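Local coordinates for D-glyceraldehyde dehydrogenase (NADP(+)) (Thermoplasma acidophilum, PDB 5IZD), which oxidises D-glyceraldehyde to (R)-glycerate with NADP+ as the electron acceptor, a step of the non-phosphorylated Entner-Doudoroff pathway, at residues A[9-14]-A[180-185]; A[32-37]-A[173-178]; A[145-148]-A[153-156]. All coordinates share one frame; numbering follows the deposited sequence.

Contact 1: A[9-14]-A[180-185]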
loop_
_atom_site.group_PDB
_atom_site.type_symbol
_atom_site.label_atom_id
_atom_site.label_comp_id
_atom_site.label_asym_id
_atom_site.label_seq_id
_atom_site.Cartn_x
_atom_site.Cartn_y
_atom_site.Cartn_z
ATOM N N GLY A 9 36.896 6.706 -4.375
ATOM C CA GLY A 9 37.407 5.388 -4.678
ATOM C C GLY A 9 38.856 5.087 -4.303
ATOM O O GLY A 9 39.364 4.090 -4.754
ATOM N N GLN A 10 39.468 5.924 -3.452
ATOM C CA GLN A 10 40.821 5.748 -2.898
ATOM C C GLN A 10 40.842 5.892 -1.364
ATOM O O GLN A 10 40.128 6.744 -0.796
ATOM C CB GLN A 10 41.762 6.822 -3.444
ATOM C CG GLN A 10 41.528 7.298 -4.861
ATOM C CD GLN A 10 42.668 8.202 -5.308
ATOM O OE1 GLN A 10 42.935 9.232 -4.682
ATOM N NE2 GLN A 10 43.414 7.777 -6.327
ATOM N N TRP A 11 41.660 5.083 -0.705
ATOM C CA TRP A 11 42.024 5.315 0.698
ATOM C C TRP A 11 43.096 6.398 0.797
ATOM O O TRP A 11 44.128 6.245 0.203
ATOM C CB TRP A 11 42.557 4.039 1.358
ATOM C CG TRP A 11 41.487 3.026 1.410
ATOM C CD1 TRP A 11 41.292 1.990 0.538
ATOM C CD2 TRP A 11 40.399 2.980 2.352
ATOM N NE1 TRP A 11 40.134 1.309 0.880
ATOM C CE2 TRP A 11 39.591 1.878 2.005
ATOM C CE3 TRP A 11 40.053 3.745 3.470
ATOM C CZ2 TRP A 11 38.473 1.508 2.750
ATOM C CZ3 TRP A 11 38.939 3.385 4.206
ATOM C CH2 TRP A 11 38.137 2.287 3.829
ATOM N N VAL A 12 42.852 7.479 1.532
ATOM C CA VAL A 12 43.763 8.641 1.589
ATOM C C VAL A 12 43.902 9.145 3.035
ATOM O O VAL A 12 43.087 8.794 3.933
ATOM C CB VAL A 12 43.299 9.811 0.677
ATOM C CG1 VAL A 12 43.264 9.409 -0.799
ATOM C CG2 VAL A 12 41.901 10.266 1.051
ATOM N N ASN A 13 44.937 9.954 3.248
ATOM C CA ASN A 13 45.166 10.678 4.494
ATOM C C ASN A 13 44.384 11.980 4.422
ATOM O O ASN A 13 43.981 12.397 3.347
ATOM C CB ASN A 13 46.643 11.041 4.653
ATOM C CG ASN A 13 47.531 9.833 4.746
ATOM O OD1 ASN A 13 47.178 8.847 5.410
ATOM N ND2 ASN A 13 48.728 9.897 4.099
ATOM N N SER A 14 44.160 12.599 5.578
ATOM C CA SER A 14 43.618 13.950 5.653
ATOM C C SER A 14 44.513 14.865 4.848
ATOM O O SER A 14 45.701 14.663 4.886
ATOM C CB SER A 14 43.698 14.464 7.092
ATOM O OG SER A 14 43.075 15.751 7.137
ATOM N N SER A 180 35.008 0.433 13.394
ATOM C CA SER A 180 33.971 -0.498 12.953
ATOM C C SER A 180 33.333 0.023 11.650
ATOM O O SER A 180 33.046 -0.743 10.731
ATOM C CB SER A 180 32.982 -0.791 14.097
ATOM O OG SER A 180 32.383 0.398 14.551
ATOM N N ALA A 181 33.221 1.338 11.527
ATOM C CA ALA A 181 32.635 1.933 10.335
ATOM C C ALA A 181 33.567 1.695 9.139
ATOM O O ALA A 181 33.142 1.319 8.064
ATOM C CB ALA A 181 32.421 3.406 10.551
ATOM N N GLU A 182 34.852 1.936 9.364
ATOM C CA GLU A 182 35.840 1.789 8.313
ATOM C C GLU A 182 35.821 0.389 7.827
ATOM O O GLU A 182 35.975 0.158 6.658
ATOM C CB GLU A 182 37.258 2.068 8.802
ATOM C CG GLU A 182 38.219 2.260 7.634
ATOM C CD GLU A 182 39.611 1.825 7.906
ATOM O OE1 GLU A 182 39.774 0.748 8.538
ATOM O OE2 GLU A 182 40.555 2.565 7.475
ATOM N N TRP A 183 35.740 -0.554 8.750
ATOM C CA TRP A 183 35.780 -1.967 8.376
ATOM C C TRP A 183 34.550 -2.374 7.480
ATOM O O TRP A 183 34.702 -3.061 6.441
ATOM C CB TRP A 183 35.912 -2.820 9.622
ATOM C CG TRP A 183 36.064 -4.278 9.397
ATOM C CD1 TRP A 183 37.224 -4.966 9.381
ATOM C CD2 TRP A 183 34.999 -5.260 9.153
ATOM N NE1 TRP A 183 36.978 -6.305 9.163
ATOM C CE2 TRP A 183 35.625 -6.520 9.057
ATOM C CE3 TRP A 183 33.619 -5.190 9.054
ATOM C CZ2 TRP A 183 34.911 -7.700 8.809
ATOM C CZ3 TRP A 183 32.868 -6.383 8.827
ATOM C CH2 TRP A 183 33.531 -7.613 8.698
ATOM N N ILE A 184 33.382 -1.875 7.838
ATOM C CA ILE A 184 32.168 -2.113 7.060
ATOM C C ILE A 184 32.274 -1.505 5.686
ATOM O O ILE A 184 32.009 -2.187 4.706
ATOM C CB ILE A 184 30.915 -1.590 7.803
ATOM C CG1 ILE A 184 30.665 -2.492 9.005
ATOM C CG2 ILE A 184 29.689 -1.603 6.900
ATOM C CD1 ILE A 184 29.786 -1.889 10.054
ATOM N N VAL A 185 32.726 -0.255 5.629
ATOM C CA VAL A 185 32.953 0.462 4.387
ATOM C C VAL A 185 33.870 -0.319 3.447
ATOM O O VAL A 185 33.593 -0.414 2.246
ATOM C CB VAL A 185 33.523 1.888 4.645
ATOM C CG1 VAL A 185 34.037 2.535 3.362
ATOM C CG2 VAL A 185 32.431 2.782 5.271
#
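Trp11 spans the gap between the edge strand 10-12 and the helix 178-190, and its indole meets Glu182 and Val185. The two backbones stay well apart here, with the CA atoms of Trp11 and Glu182 10.4 Å from each other, and no hydrogen bond joins the segments.

The side chain of Glu182 can be traced from the helix to its tip. Its CB points neither at the strand nor away from it; the atoms beyond it make the approach. CG lies anti to the backbone N (chi1 -165°), and from there it reaches the far rim of the indole, 3.7 Å from CZ3 of Trp11 and nearly as close to CH2. The chain bends at the next bond, and CD lies 4.1 Å from Trp11 CZ3. At the tip, OE2 sits 3.7 Å from the same Trp11 CZ3, with the carboxylate plane turned 79° from that of the indole. OE2 also accepts a hydrogen bond from the backbone N of Lys4, in the neighbouring strand 2-7, which helps hold the carboxylate in this orientation.

This is the place where the small N-terminal four-stranded sheet packs against a helix of the Rossmann-like NADP-binding domain of the aldehyde dehydrogenase fold. Within this chain strand 10-12 is outermost on its side of that sheet, and the indole reaches across to the helix, as Glu182 does in return toward strand 2-7. One turn along the helix, Val185 offers a purely apolar touch: its CG1 comes to 4.1 Å from CH2 of Trp11. Arg186, next in the same helix, adds a cation-pi contact to the indole, while Tyr6 of strand 2-7 brings a second ring against it.

Contact 2: A[32-37]-A[173-178]. With NAP (NADP nicotinamide-adenine-dinucleotide phosphate), chain I.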
loop_
_atom_site.group_PDB
_atom_site.type_symbol
_atom_site.label_atom_id
_atom_site.label_comp_id
_atom_site.label_asym_id
_atom_site.label_seq_id
_atom_site.Cartn_x
_atom_site.Cartn_y
_atom_site.Cartn_z
ATOM N N GLY A 32 44.471 3.634 19.004
ATOM C CA GLY A 32 44.360 3.855 17.569
ATOM C C GLY A 32 44.295 5.331 17.254
ATOM O O GLY A 32 44.345 6.162 18.156
ATOM N N ARG A 33 44.182 5.647 15.970
ATOM C CA ARG A 33 44.064 7.011 15.486
ATOM C C ARG A 33 43.210 7.004 14.245
ATOM O O ARG A 33 43.083 5.996 13.566
ATOM C CB ARG A 33 45.444 7.593 15.111
ATOM C CG ARG A 33 46.235 8.178 16.273
ATOM C CD ARG A 33 47.753 8.164 16.002
ATOM N NE ARG A 33 48.159 6.777 15.746
ATOM C CZ ARG A 33 48.318 5.821 16.678
ATOM N NH1 ARG A 33 48.217 6.074 18.001
ATOM N NH2 ARG A 33 48.628 4.583 16.289
ATOM N N PHE A 34 42.650 8.156 13.941
ATOM C CA PHE A 34 41.950 8.351 12.685
ATOM C C PHE A 34 42.304 9.686 12.075
ATOM O O PHE A 34 42.730 10.610 12.776
ATOM C CB PHE A 34 40.433 8.205 12.881
ATOM C CG PHE A 34 39.821 9.137 13.893
ATOM C CD1 PHE A 34 39.762 8.802 15.252
ATOM C CD2 PHE A 34 39.250 10.339 13.494
ATOM C CE1 PHE A 34 39.131 9.660 16.186
ATOM C CE2 PHE A 34 38.596 11.184 14.419
ATOM C CZ PHE A 34 38.523 10.839 15.754
ATOM N N GLU A 35 42.119 9.778 10.771
ATOM C CA GLU A 35 42.398 11.034 10.069
ATOM C C GLU A 35 41.370 12.140 10.399
ATOM O O GLU A 35 40.147 11.882 10.483
ATOM C CB GLU A 35 42.474 10.788 8.559
ATOM C CG GLU A 35 43.544 9.775 8.184
ATOM C CD GLU A 35 44.956 10.344 8.373
ATOM O OE1 GLU A 35 45.213 11.471 7.850
ATOM O OE2 GLU A 35 45.771 9.686 9.043
ATOM N N ALA A 36 41.874 13.349 10.649
ATOM C CA ALA A 36 41.001 14.546 10.780
ATOM C C ALA A 36 40.696 15.183 9.437
ATOM O O ALA A 36 41.423 16.023 8.974
ATOM C CB ALA A 36 41.615 15.573 11.738
ATOM N N ALA A 37 39.632 14.774 8.784
ATOM C CA ALA A 37 39.319 15.353 7.469
ATOM C C ALA A 37 39.197 16.908 7.492
ATOM O O ALA A 37 38.640 17.468 8.415
ATOM C CB ALA A 37 38.013 14.751 6.926
ATOM N N PRO A 173 31.434 8.752 10.821
ATOM C CA PRO A 173 31.078 8.086 12.051
ATOM C C PRO A 173 31.471 8.888 13.273
ATOM O O PRO A 173 32.063 9.921 13.198
ATOM C CB PRO A 173 31.863 6.819 11.974
ATOM C CG PRO A 173 33.126 7.239 11.295
ATOM C CD PRO A 173 32.705 8.255 10.285
ATOM N N SER A 174 31.079 8.385 14.412
ATOM C CA SER A 174 31.413 9.024 15.667
ATOM C C SER A 174 32.929 9.038 15.818
ATOM O O SER A 174 33.623 8.054 15.452
ATOM C CB SER A 174 30.808 8.274 16.847
ATOM O OG SER A 174 31.485 8.616 18.035
ATOM N N SER A 175 33.449 10.101 16.426
ATOM C CA SER A 175 34.881 10.133 16.737
ATOM C C SER A 175 35.309 9.122 17.796
ATOM O O SER A 175 36.514 8.849 17.912
ATOM C CB SER A 175 35.312 11.522 17.188
ATOM O OG SER A 175 35.290 12.369 16.071
ATOM N N ASP A 176 34.362 8.554 18.540
ATOM C CA ASP A 176 34.707 7.497 19.471
ATOM C C ASP A 176 34.861 6.111 18.833
ATOM O O ASP A 176 35.418 5.222 19.477
ATOM C CB ASP A 176 33.673 7.396 20.591
ATOM C CG ASP A 176 33.685 8.594 21.502
ATOM O OD1 ASP A 176 34.599 8.670 22.345
ATOM O OD2 ASP A 176 32.791 9.456 21.372
ATOM N N THR A 177 34.361 5.912 17.610
ATOM C CA THR A 177 34.276 4.582 17.010
ATOM C C THR A 177 34.524 4.592 15.487
ATOM O O THR A 177 33.747 4.010 14.735
ATOM C CB THR A 177 32.908 3.890 17.262
ATOM O OG1 THR A 177 31.850 4.671 16.680
ATOM C CG2 THR A 177 32.625 3.666 18.728
ATOM N N PRO A 178 35.671 5.150 15.043
ATOM C CA PRO A 178 35.946 5.097 13.629
ATOM C C PRO A 178 36.133 3.675 13.009
ATOM O O PRO A 178 35.837 3.495 11.832
ATOM C CB PRO A 178 37.246 5.891 13.522
ATOM C CG PRO A 178 37.961 5.653 14.810
ATOM C CD PRO A 178 36.783 5.771 15.781
HETATM P PA NAP I . 26.381 13.074 19.088
HETATM O O1A NAP I . 27.202 14.280 19.423
HETATM O O2A NAP I . 24.901 13.266 18.834
HETATM O O5B NAP I . 27.074 12.331 17.808
HETATM C C5B NAP I . 26.351 11.671 16.745
HETATM C C4B NAP I . 27.042 11.918 15.390
HETATM O O4B NAP I . 26.893 13.299 15.008
HETATM C C3B NAP I . 28.564 11.679 15.440
HETATM O O3B NAP I . 29.015 11.188 14.149
HETATM C C2B NAP I . 29.110 13.055 15.703
HETATM O O2B NAP I . 30.496 13.195 15.407
HETATM C C1B NAP I . 28.215 13.889 14.826
HETATM N N9A NAP I . 28.183 15.327 15.133
HETATM C C8A NAP I . 28.517 15.960 16.290
HETATM N N7A NAP I . 28.382 17.265 16.199
HETATM C C5A NAP I . 27.897 17.468 14.902
HETATM C C6A NAP I . 27.542 18.620 14.199
HETATM N N6A NAP I . 27.603 19.847 14.730
HETATM N N1A NAP I . 27.101 18.485 12.931
HETATM C C2A NAP I . 27.058 17.257 12.382
HETATM N N3A NAP I . 27.394 16.105 12.979
HETATM C C4A NAP I . 27.796 16.292 14.256
HETATM O O3 NAP I . 26.572 12.031 20.270
HETATM P PN NAP I . 27.447 12.124 21.619
HETATM O O1N NAP I . 28.925 12.190 21.277
HETATM O O2N NAP I . 27.108 10.960 22.517
HETATM O O5D NAP I . 27.006 13.454 22.278
HETATM P P2B NAP I . 31.573 13.279 16.665
HETATM O O1X NAP I . 32.950 13.511 16.022
HETATM O O2X NAP I . 31.564 12.001 17.361
HETATM O O3X NAP I . 31.225 14.427 17.552
#
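The ring of Phe34 meets a backbone carbonyl oxygen: CE1 of Phe34 lies 3.2 Å from the O of Ser175, in a contact between two segments that share no hydrogen bond. The oxygen approaches the ring obliquely. Phe34 gets there from strand 30-35 because its CG sits between the backbone N and the carbonyl carbon (chi1 58°), which sends the ring out to the loop that follows strand 168-172. Its CZ then rests against CB of Ser175 at 3.6 Å. Nearer the strand, the CB and CD1 of Phe34 are covered by the pyrrolidine of Pro178, whose CG comes to 3.7 Å from CD1; the two side chains cross at about a right angle.

Cutting the Phe34 ring back to an alanine is likely to open a gap between the strand and the loop, leaving the Ser175 CB and the Pro178 ring without their apolar cover and the phosphate-binding turn less firmly backed.

That turn is a type I beta turn from Ser174 to Thr177. Within it, OG of Ser174 accepts from N of Asp176 at 2.9 Å, making an ST turn. On the side of Ser175 turned to the cofactor, its N gives a nearly straight hydrogen bond (166°) to O2X of the NADP, and its OG donates to O1X at 2.6 Å. Two bonds from one residue thus grip the phosphate on the adenosine ribose, and Arg204 lies nearby. The loop after strand 168-172 forms part of the 2'-phosphate site of an NADP-dependent aldehyde dehydrogenase.

Contact 3: A[145-148]-A[153-156]. With NAP (NADP nicotinamide-adenine-dinucleotide phosphate), chain I.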
loop_
_atom_site.group_PDB
_atom_site.type_symbol
_atom_site.label_atom_id
_atom_site.label_comp_id
_atom_site.label_asym_id
_atom_site.label_seq_id
_atom_site.Cartn_x
_atom_site.Cartn_y
_atom_site.Cartn_z
ATOM N N LEU A 145 25.391 10.176 9.478
ATOM C CA LEU A 145 26.111 10.582 10.670
ATOM C C LEU A 145 25.765 9.561 11.736
ATOM O O LEU A 145 24.597 9.495 12.192
ATOM C CB LEU A 145 25.735 11.995 11.123
ATOM C CG LEU A 145 26.017 13.104 10.133
ATOM C CD1 LEU A 145 25.236 14.343 10.547
ATOM C CD2 LEU A 145 27.462 13.411 9.984
ATOM N N THR A 146 26.744 8.746 12.128
ATOM C CA THR A 146 26.470 7.605 13.021
ATOM C C THR A 146 27.008 7.842 14.424
ATOM O O THR A 146 28.035 8.556 14.611
ATOM C CB THR A 146 26.939 6.234 12.450
ATOM O OG1 THR A 146 28.304 6.284 12.070
ATOM C CG2 THR A 146 26.119 5.913 11.233
ATOM N N PRO A 147 26.300 7.283 15.430
ATOM C CA PRO A 147 26.768 7.381 16.822
ATOM C C PRO A 147 27.753 6.259 17.268
ATOM O O PRO A 147 28.081 5.346 16.500
ATOM C CB PRO A 147 25.480 7.298 17.599
ATOM C CG PRO A 147 24.687 6.328 16.808
ATOM C CD PRO A 147 25.048 6.509 15.352
ATOM N N TRP A 148 28.226 6.348 18.500
ATOM C CA TRP A 148 29.233 5.400 19.000
ATOM C C TRP A 148 28.595 4.177 19.654
ATOM O O TRP A 148 29.296 3.143 19.839
ATOM C CB TRP A 148 30.201 6.070 20.021
ATOM C CG TRP A 148 29.491 6.890 21.076
ATOM C CD1 TRP A 148 29.267 8.225 21.042
ATOM C CD2 TRP A 148 28.848 6.401 22.253
ATOM N NE1 TRP A 148 28.565 8.615 22.149
ATOM C CE2 TRP A 148 28.279 7.499 22.901
ATOM C CE3 TRP A 148 28.736 5.152 22.835
ATOM C CZ2 TRP A 148 27.563 7.376 24.127
ATOM C CZ3 TRP A 148 28.004 5.017 24.027
ATOM C CH2 TRP A 148 27.456 6.130 24.675
ATOM N N GLY A 153 26.032 -1.600 13.862
ATOM C CA GLY A 153 24.530 -1.614 13.596
ATOM C C GLY A 153 24.022 -0.362 12.905
ATOM O O GLY A 153 23.213 -0.421 11.967
ATOM N N MET A 154 24.505 0.789 13.362
ATOM C CA MET A 154 23.984 2.071 12.845
ATOM C C MET A 154 24.509 2.377 11.450
ATOM O O MET A 154 23.857 3.063 10.657
ATOM C CB MET A 154 24.286 3.215 13.808
ATOM C CG MET A 154 23.575 3.102 15.136
ATOM S SD MET A 154 21.827 3.571 14.911
ATOM C CE MET A 154 21.422 3.486 16.682
ATOM N N VAL A 155 25.711 1.871 11.154
ATOM C CA VAL A 155 26.248 2.017 9.828
ATOM C C VAL A 155 25.458 1.181 8.845
ATOM O O VAL A 155 25.032 1.693 7.841
ATOM C CB VAL A 155 27.748 1.669 9.804
ATOM C CG1 VAL A 155 28.266 1.533 8.396
ATOM C CG2 VAL A 155 28.494 2.701 10.643
ATOM N N ALA A 156 25.313 -0.104 9.124
ATOM C CA ALA A 156 24.432 -0.964 8.327
ATOM C C ALA A 156 23.001 -0.362 8.145
ATOM O O ALA A 156 22.469 -0.388 7.064
ATOM C CB ALA A 156 24.314 -2.356 8.950
HETATM P PA NAP I . 26.381 13.074 19.088
HETATM O O1A NAP I . 27.202 14.280 19.423
HETATM O O2A NAP I . 24.901 13.266 18.834
HETATM O O5B NAP I . 27.074 12.331 17.808
HETATM C C5B NAP I . 26.351 11.671 16.745
HETATM C C4B NAP I . 27.042 11.918 15.390
HETATM O O4B NAP I . 26.893 13.299 15.008
HETATM C C3B NAP I . 28.564 11.679 15.440
HETATM O O3B NAP I . 29.015 11.188 14.149
HETATM C C2B NAP I . 29.110 13.055 15.703
HETATM O O2B NAP I . 30.496 13.195 15.407
HETATM C C1B NAP I . 28.215 13.889 14.826
HETATM N N9A NAP I . 28.183 15.327 15.133
HETATM C C8A NAP I . 28.517 15.960 16.290
HETATM N N7A NAP I . 28.382 17.265 16.199
HETATM C C5A NAP I . 27.897 17.468 14.902
HETATM C C6A NAP I . 27.542 18.620 14.199
HETATM N N6A NAP I . 27.603 19.847 14.730
HETATM N N1A NAP I . 27.101 18.485 12.931
HETATM C C2A NAP I . 27.058 17.257 12.382
HETATM N N3A NAP I . 27.394 16.105 12.979
HETATM C C4A NAP I . 27.796 16.292 14.256
HETATM O O3 NAP I . 26.572 12.031 20.270
HETATM P PN NAP I . 27.447 12.124 21.619
HETATM O O1N NAP I . 28.925 12.190 21.277
HETATM O O2N NAP I . 27.108 10.960 22.517
HETATM O O5D NAP I . 27.006 13.454 22.278
HETATM P P2B NAP I . 31.573 13.279 16.665
HETATM O O1X NAP I . 32.950 13.511 16.022
HETATM O O2X NAP I . 31.564 12.001 17.361
HETATM O O3X NAP I . 31.225 14.427 17.552
#
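Met154, Thr146 and Pro147 bury most of the surface where the loop leaving strand 130-145 turns back over the first turn of helix 153-164, a beta-loop-alpha connection in the Rossmann-like cofactor domain. The loop runs between helix and NADP, so one short stretch of chain packs against protein and binds the dinucleotide.

Met154 bears on the pyrrolidine of Pro147 with the root of its side chain. Its CB lies 3.7 Å from CD of Pro147, and its CG, anti to the carbonyl carbon (chi1 -66°), meets both CD and CG of the proline; the two side chains cross at about a right angle. Thr146 points its CB at the helix and uses both branches there. The methyl CG2 touches the helix backbone, 3.7 Å from O of Met154, whereas OG1 comes to 3.9 Å from CG2 of Val155, a residue that also leans on Leu171 of strand 168-172. No hydrogen bond crosses between loop and helix: this buried contact is van der Waals packing throughout.

The other side of the loop belongs to the cofactor. The carbonyl O of Thr146 accepts a 2.8 Å hydrogen bond from the ribose hydroxyl O3B of NADP, and CD1 of Leu145 packs against the adenine, 3.7 Å from N3A. Asn149, which probably stabilises the transition state, follows directly in the chain. Trp148 turns its CB away from the helix and presents the edge of its indole to the diphosphate, where NE1 donates to O2N of NADP at 2.8 Å with an N-H...O angle of 154°.

Along the chain the order is 9-14, 32-37, 145-148, 153-156, 173-178 and 180-185, so contact 1 encloses contact 2, which in turn encloses contact 3. Their centres lie 10 Å (1 and 2), 13 Å (2 and 3) and 15 Å (1 and 3) apart. Contacts 1 and 2 dock the same N-terminal sheet onto the loop and helix after strand 168-172, and Ser14 OG probably bonds to Ala36 O between them. Contact 3 sits deeper, near the centre of the chain, its Val155 packing on Ala181 and Ile184. Contacts 2 and 3 both touch NADP and pack directly on each other, Pro173 and Ser174 against Thr146 and Trp148, so packing runs on from the sheet to the cofactor pocket.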